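Local atomic coordinates of aminotransferase (Paracoccus denitrificans, PDB entry 4GRX), a protein that probably catalyses pyridoxal-phosphate-dependent transfer of amino groups as a class III omega-aminotransferase, working as a dimer. Residues E110-V115 and V123-S128; N133-K138 and G307-G312. One frame throughout, in Å; residues are numbered along the deposited sequence.

Interaction 1: E110-V115 and V123-S128; sequences EKLVEV and VFYTNS. With NA (sodium ion), chain E.
V113 and V123 meet methyl to methyl, CG2 of V113 lying 3.9 Å from CG2 of V123, and one helical position earlier L112 reaches the strand as well. The CD1 methyl of L112 touches two residues at once: it lies 4.1 Å from CG1 of V123, with the two side chains crossing at about a right angle, and it meets Y125, whose side chain comes from the opposite direction. There the methyl sits by the hydroxyl end, 4.1 Å from OH and 4.2 Å from CE1 of Y125, oblique to the ring. V123 thus divides its two branches between the helical neighbours: with CG1 anti to the backbone N (chi1 -170°), that methyl goes to L112 while CG2 goes to V113. All four residues are buried, and the interface of 150 Å² is almost wholly apolar, the Y125 hydroxyl being the polar atom at its margin. Helix 103-115 here runs across strand 122-126, the edge strand within this chain of the seven-stranded mixed sheet of the PLP-dependent aminotransferase fold, though V123 makes backbone hydrogen bonds to the second subunit; the short axes make 114° and approach to 9.9 Å. The hydroxyl of Y125 is hydrogen-bonded to OG of S109, which ties the ring end to the helix one turn before V113. L112 also packs on F274 and on I349 of helix 339-354. At its C-terminal end the helix turns carbonyls outward to a sodium ion, V113 O at 2.5 Å and E114 O at 2.8 Å, with a water and the carbonyls of S116 and F118 completing the site.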
loop_
_atom_site.group_PDB
_atom_site.type_symbol
_atom_site.label_atom_id
_atom_site.label_comp_id
_atom_site.label_asym_id
_atom_site.label_seq_id
_atom_site.Cartn_x
_atom_site.Cartn_y
_atom_site.Cartn_z
ATOM N N GLU A 110 -14.256 7.152 14.489
ATOM C CA GLU A 110 -15.561 7.371 15.097
ATOM C C GLU A 110 -16.663 7.430 14.046
ATOM O O GLU A 110 -17.684 6.747 14.161
ATOM C CB GLU A 110 -15.523 8.662 15.897
ATOM C CG GLU A 110 -16.719 8.879 16.803
ATOM C CD GLU A 110 -16.427 9.897 17.891
ATOM O OE1 GLU A 110 -15.743 10.899 17.591
ATOM O OE2 GLU A 110 -16.878 9.704 19.047
ATOM N N LYS A 111 -16.429 8.230 13.008
ATOM C CA LYS A 111 -17.382 8.369 11.910
ATOM C C LYS A 111 -17.641 7.034 11.213
ATOM O O LYS A 111 -18.801 6.656 10.993
ATOM C CB LYS A 111 -16.905 9.434 10.914
ATOM C CG LYS A 111 -17.814 9.660 9.708
ATOM C CD LYS A 111 -19.293 9.880 10.045
ATOM C CE LYS A 111 -19.543 11.090 10.940
ATOM N NZ LYS A 111 -20.900 11.682 10.749
ATOM N N LEU A 112 -16.557 6.325 10.894
ATOM C CA LEU A 112 -16.631 5.047 10.192
ATOM C C LEU A 112 -17.399 3.939 10.918
ATOM O O LEU A 112 -18.184 3.227 10.289
ATOM C CB LEU A 112 -15.230 4.547 9.808
ATOM C CG LEU A 112 -14.635 5.064 8.495
ATOM C CD1 LEU A 112 -13.202 4.574 8.332
ATOM C CD2 LEU A 112 -15.483 4.659 7.291
ATOM N N VAL A 113 -17.171 3.773 12.222
ATOM C CA VAL A 113 -17.903 2.759 12.981
ATOM C C VAL A 113 -19.378 3.118 12.931
ATOM O O VAL A 113 -20.241 2.253 12.780
ATOM C CB VAL A 113 -17.382 2.621 14.430
ATOM C CG1 VAL A 113 -18.427 1.998 15.355
ATOM C CG2 VAL A 113 -16.094 1.809 14.436
ATOM N N GLU A 114 -19.655 4.411 12.998
ATOM C CA GLU A 114 -21.023 4.886 12.968
ATOM C C GLU A 114 -21.770 4.531 11.655
ATOM O O GLU A 114 -22.828 3.874 11.700
ATOM C CB GLU A 114 -21.049 6.376 13.245
ATOM C CG GLU A 114 -22.437 6.903 13.464
ATOM C CD GLU A 114 -22.616 8.294 12.912
ATOM O OE1 GLU A 114 -23.790 8.702 12.791
ATOM O OE2 GLU A 114 -21.606 8.973 12.599
ATOM N N VAL A 115 -21.209 4.936 10.507
ATOM C CA VAL A 115 -21.804 4.636 9.186
ATOM C C VAL A 115 -21.774 3.144 8.838
ATOM O O VAL A 115 -22.468 2.696 7.925
ATOM C CB VAL A 115 -21.138 5.429 8.029
ATOM C CG1 VAL A 115 -21.249 6.929 8.257
ATOM C CG2 VAL A 115 -19.681 5.023 7.836
ATOM N N VAL A 123 -11.006 0.143 14.046
ATOM C CA VAL A 123 -10.573 0.535 12.711
ATOM C C VAL A 123 -9.034 0.534 12.645
ATOM O O VAL A 123 -8.359 1.145 13.493
ATOM C CB VAL A 123 -11.129 1.947 12.349
ATOM C CG1 VAL A 123 -10.904 2.282 10.883
ATOM C CG2 VAL A 123 -12.614 2.063 12.692
ATOM N N PHE A 124 -8.494 -0.163 11.646
ATOM C CA PHE A 124 -7.068 -0.087 11.319
ATOM C C PHE A 124 -6.870 0.471 9.895
ATOM O O PHE A 124 -7.664 0.176 8.995
ATOM C CB PHE A 124 -6.405 -1.456 11.478
ATOM C CG PHE A 124 -4.898 -1.410 11.408
ATOM C CD1 PHE A 124 -4.142 -1.000 12.517
ATOM C CD2 PHE A 124 -4.223 -1.777 10.231
ATOM C CE1 PHE A 124 -2.751 -0.962 12.452
ATOM C CE2 PHE A 124 -2.833 -1.742 10.166
ATOM C CZ PHE A 124 -2.102 -1.335 11.279
ATOM N N TYR A 125 -5.828 1.281 9.688
ATOM C CA TYR A 125 -5.676 1.971 8.394
ATOM C C TYR A 125 -4.558 1.440 7.488
ATOM O O TYR A 125 -3.550 0.907 7.959
ATOM C CB TYR A 125 -5.543 3.487 8.588
ATOM C CG TYR A 125 -6.785 4.144 9.161
ATOM C CD1 TYR A 125 -7.882 4.428 8.354
ATOM C CD2 TYR A 125 -6.857 4.485 10.511
ATOM C CE1 TYR A 125 -9.020 5.020 8.872
ATOM C CE2 TYR A 125 -7.991 5.072 11.038
ATOM C CZ TYR A 125 -9.072 5.341 10.215
ATOM O OH TYR A 125 -10.202 5.936 10.730
ATOM N N THR A 126 -4.763 1.603 6.181
ATOM C CA THR A 126 -3.769 1.258 5.174
ATOM C C THR A 126 -3.757 2.338 4.110
ATOM O O THR A 126 -4.504 3.327 4.199
ATOM C CB THR A 126 -4.107 -0.066 4.474
ATOM O OG1 THR A 126 -5.371 0.056 3.819
ATOM C CG2 THR A 126 -4.181 -1.195 5.461
ATOM N N ASN A 127 -2.941 2.144 3.079
ATOM C CA ASN A 127 -2.954 3.073 1.949
ATOM C C ASN A 127 -3.849 2.601 0.820
ATOM O O ASN A 127 -4.535 3.408 0.199
ATOM C CB ASN A 127 -1.539 3.347 1.446
ATOM C CG ASN A 127 -0.651 3.946 2.521
ATOM O OD1 ASN A 127 -0.956 5.004 3.073
ATOM N ND2 ASN A 127 0.443 3.265 2.835
ATOM N N SER A 128 -3.871 1.295 0.576
ATOM C CA SER A 128 -4.627 0.730 -0.536
ATOM C C SER A 128 -5.581 -0.347 -0.067
ATOM O O SER A 128 -5.471 -0.840 1.050
ATOM C CB SER A 128 -3.661 0.142 -1.548
ATOM O OG SER A 128 -2.954 -0.949 -0.982
HETATM NA NA NA E . -22.554 1.535 13.145
HETATM O O HOH W 1 -24.714 1.579 12.588
#

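Interaction 2: N133-K138 and G307-G312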
loop_
_atom_site.group_PDB
_atom_site.type_symbol
_atom_site.label_atom_id
_atom_site.label_comp_id
_atom_site.label_asym_id
_atom_site.label_seq_id
_atom_site.Cartn_x
_atom_site.Cartn_y
_atom_site.Cartn_z
ATOM N N ASN A 133 -6.678 -5.902 2.576
ATOM C CA ASN A 133 -6.948 -7.344 2.522
ATOM C C ASN A 133 -5.773 -8.163 3.045
ATOM O O ASN A 133 -5.962 -9.110 3.825
ATOM C CB ASN A 133 -7.356 -7.780 1.107
ATOM C CG ASN A 133 -8.797 -7.421 0.786
ATOM O OD1 ASN A 133 -9.705 -7.628 1.613
ATOM N ND2 ASN A 133 -9.022 -6.874 -0.407
ATOM N N ASP A 134 -4.569 -7.789 2.612
ATOM C CA ASP A 134 -3.344 -8.344 3.134
ATOM C C ASP A 134 -3.259 -8.263 4.687
ATOM O O ASP A 134 -2.996 -9.280 5.362
ATOM C CB ASP A 134 -2.162 -7.641 2.485
ATOM C CG ASP A 134 -0.908 -8.459 2.567
ATOM O OD1 ASP A 134 -0.457 -8.736 3.705
ATOM O OD2 ASP A 134 -0.377 -8.855 1.504
ATOM N N THR A 135 -3.490 -7.062 5.231
ATOM C CA THR A 135 -3.581 -6.838 6.671
ATOM C C THR A 135 -4.630 -7.752 7.313
ATOM O O THR A 135 -4.367 -8.338 8.377
ATOM C CB THR A 135 -3.910 -5.360 6.988
ATOM O OG1 THR A 135 -2.773 -4.531 6.701
ATOM C CG2 THR A 135 -4.312 -5.165 8.459
ATOM N N MET A 136 -5.800 -7.878 6.663
ATOM C CA MET A 136 -6.908 -8.677 7.201
ATOM C C MET A 136 -6.535 -10.143 7.367
ATOM O O MET A 136 -6.899 -10.774 8.358
ATOM C CB MET A 136 -8.173 -8.572 6.351
ATOM C CG MET A 136 -9.394 -9.223 7.000
ATOM S SD MET A 136 -9.882 -8.352 8.514
ATOM C CE MET A 136 -9.860 -9.688 9.721
ATOM N N VAL A 137 -5.818 -10.676 6.383
ATOM C CA VAL A 137 -5.364 -12.048 6.450
ATOM C C VAL A 137 -4.406 -12.207 7.636
ATOM O O VAL A 137 -4.568 -13.120 8.434
ATOM C CB VAL A 137 -4.715 -12.498 5.128
ATOM C CG1 VAL A 137 -4.220 -13.928 5.235
ATOM C CG2 VAL A 137 -5.724 -12.400 4.001
ATOM N N LYS A 138 -3.435 -11.301 7.761
ATOM C CA LYS A 138 -2.463 -11.360 8.861
ATOM C C LYS A 138 -3.166 -11.285 10.223
ATOM O O LYS A 138 -2.798 -11.997 11.167
ATOM C CB LYS A 138 -1.428 -10.242 8.744
ATOM C CG LYS A 138 -0.356 -10.432 7.689
ATOM C CD LYS A 138 0.591 -9.233 7.686
ATOM C CE LYS A 138 1.506 -9.222 8.913
ATOM N NZ LYS A 138 2.328 -7.985 9.035
ATOM N N GLY A 307 -7.016 3.216 2.911
ATOM C CA GLY A 307 -7.707 1.954 3.151
ATOM C C GLY A 307 -8.108 1.817 4.609
ATOM O O GLY A 307 -7.471 2.377 5.503
ATOM N N ALA A 308 -9.175 1.064 4.848
ATOM C CA ALA A 308 -9.640 0.814 6.207
ATOM C C ALA A 308 -10.179 -0.590 6.389
ATOM O O ALA A 308 -10.989 -1.086 5.591
ATOM C CB ALA A 308 -10.687 1.828 6.621
ATOM N N VAL A 309 -9.716 -1.217 7.460
ATOM C CA VAL A 309 -10.271 -2.460 7.954
ATOM C C VAL A 309 -11.154 -2.059 9.137
ATOM O O VAL A 309 -10.643 -1.468 10.110
ATOM C CB VAL A 309 -9.130 -3.396 8.406
ATOM C CG1 VAL A 309 -9.653 -4.597 9.188
ATOM C CG2 VAL A 309 -8.321 -3.843 7.203
ATOM N N ILE A 310 -12.465 -2.334 9.031
ATOM C CA ILE A 310 -13.422 -2.114 10.129
ATOM C C ILE A 310 -13.909 -3.425 10.773
ATOM O O ILE A 310 -14.777 -4.113 10.229
ATOM C CB ILE A 310 -14.672 -1.332 9.675
ATOM C CG1 ILE A 310 -14.294 -0.105 8.843
ATOM C CG2 ILE A 310 -15.504 -0.922 10.890
ATOM C CD1 ILE A 310 -15.487 0.575 8.196
ATOM N N LEU A 311 -13.366 -3.763 11.933
ATOM C CA LEU A 311 -13.786 -4.979 12.633
ATOM C C LEU A 311 -15.121 -4.789 13.363
ATOM O O LEU A 311 -15.271 -3.838 14.139
ATOM C CB LEU A 311 -12.713 -5.412 13.633
ATOM C CG LEU A 311 -11.296 -5.661 13.113
ATOM C CD1 LEU A 311 -10.311 -5.741 14.271
ATOM C CD2 LEU A 311 -11.233 -6.920 12.260
ATOM N N GLY A 312 -16.078 -5.687 13.114
ATOM C CA GLY A 312 -17.330 -5.746 13.885
ATOM C C GLY A 312 -17.053 -6.108 15.345
ATOM O O GLY A 312 -15.929 -6.512 15.677
#
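The nearest CA pair is M136 and V309, 7.1 Å apart, where helix 129-146 passes over strand 307-311. The local axes are 8.8 Å apart at their nearest and diverge by 34° between N-to-C directions, so the two elements run roughly the same way and the helix lies along the strand. Side chains alone bridge the gap, burying 155 Å² in all. M136 does most of the work from the helix. Its CG is anti to the backbone N (chi1 -171°) and the chain then bends at chi2 and chi3, which sets the sulfur and the terminal methyl against two alternate residues of the strand, V309 and L311: SD lies 3.8 Å from CG1 of V309, and CE lies 4.0 Å from CD2 of L311. The thioether crosses both partners obliquely. This is helix-on-sheet packing in the PLP-dependent aminotransferase fold, on the large mixed sheet in which 307-311 sits between strands 122-126 and 292-295, antiparallel to both. CG2 of V309 lies 4.4 Å from CG2 of T135, a looser methyl contact. T135 keeps its hydroxyl for polar partners, the carbonyl of E131 one turn back and NE2 of H331. M136 also rests on I294 of the adjacent strand and on F233 of strand 229-234, so its side chain spans several strands of the sheet. From the flank of the helix, D134 and K138 reach the second subunit: D134 OD1 accepts the amide of A167 of that subunit, and K138 makes a cation-pi contact with its F181.

Interactions 1 and 2 have centres 10 Å apart and use neighbouring antiparallel strands of one sheet: 122-126 in the first, 307-311 in the second. Backbone pairs bring the strands together, with G307 N 2.8 Å from T126 O and V309 N 2.9 Å from F124 O, both probable hydrogen bonds. Along the chain the order is helix 103-115, strand 122-126, then helix 129-146; interaction 1 closes before interaction 2 opens, and strand 307-311 returns much later. F124 also packs on T135, joining strand 122-126 to the helix of interaction 2. Both contacts touch the second subunit, placing this edge of the sheet at the dimer interface.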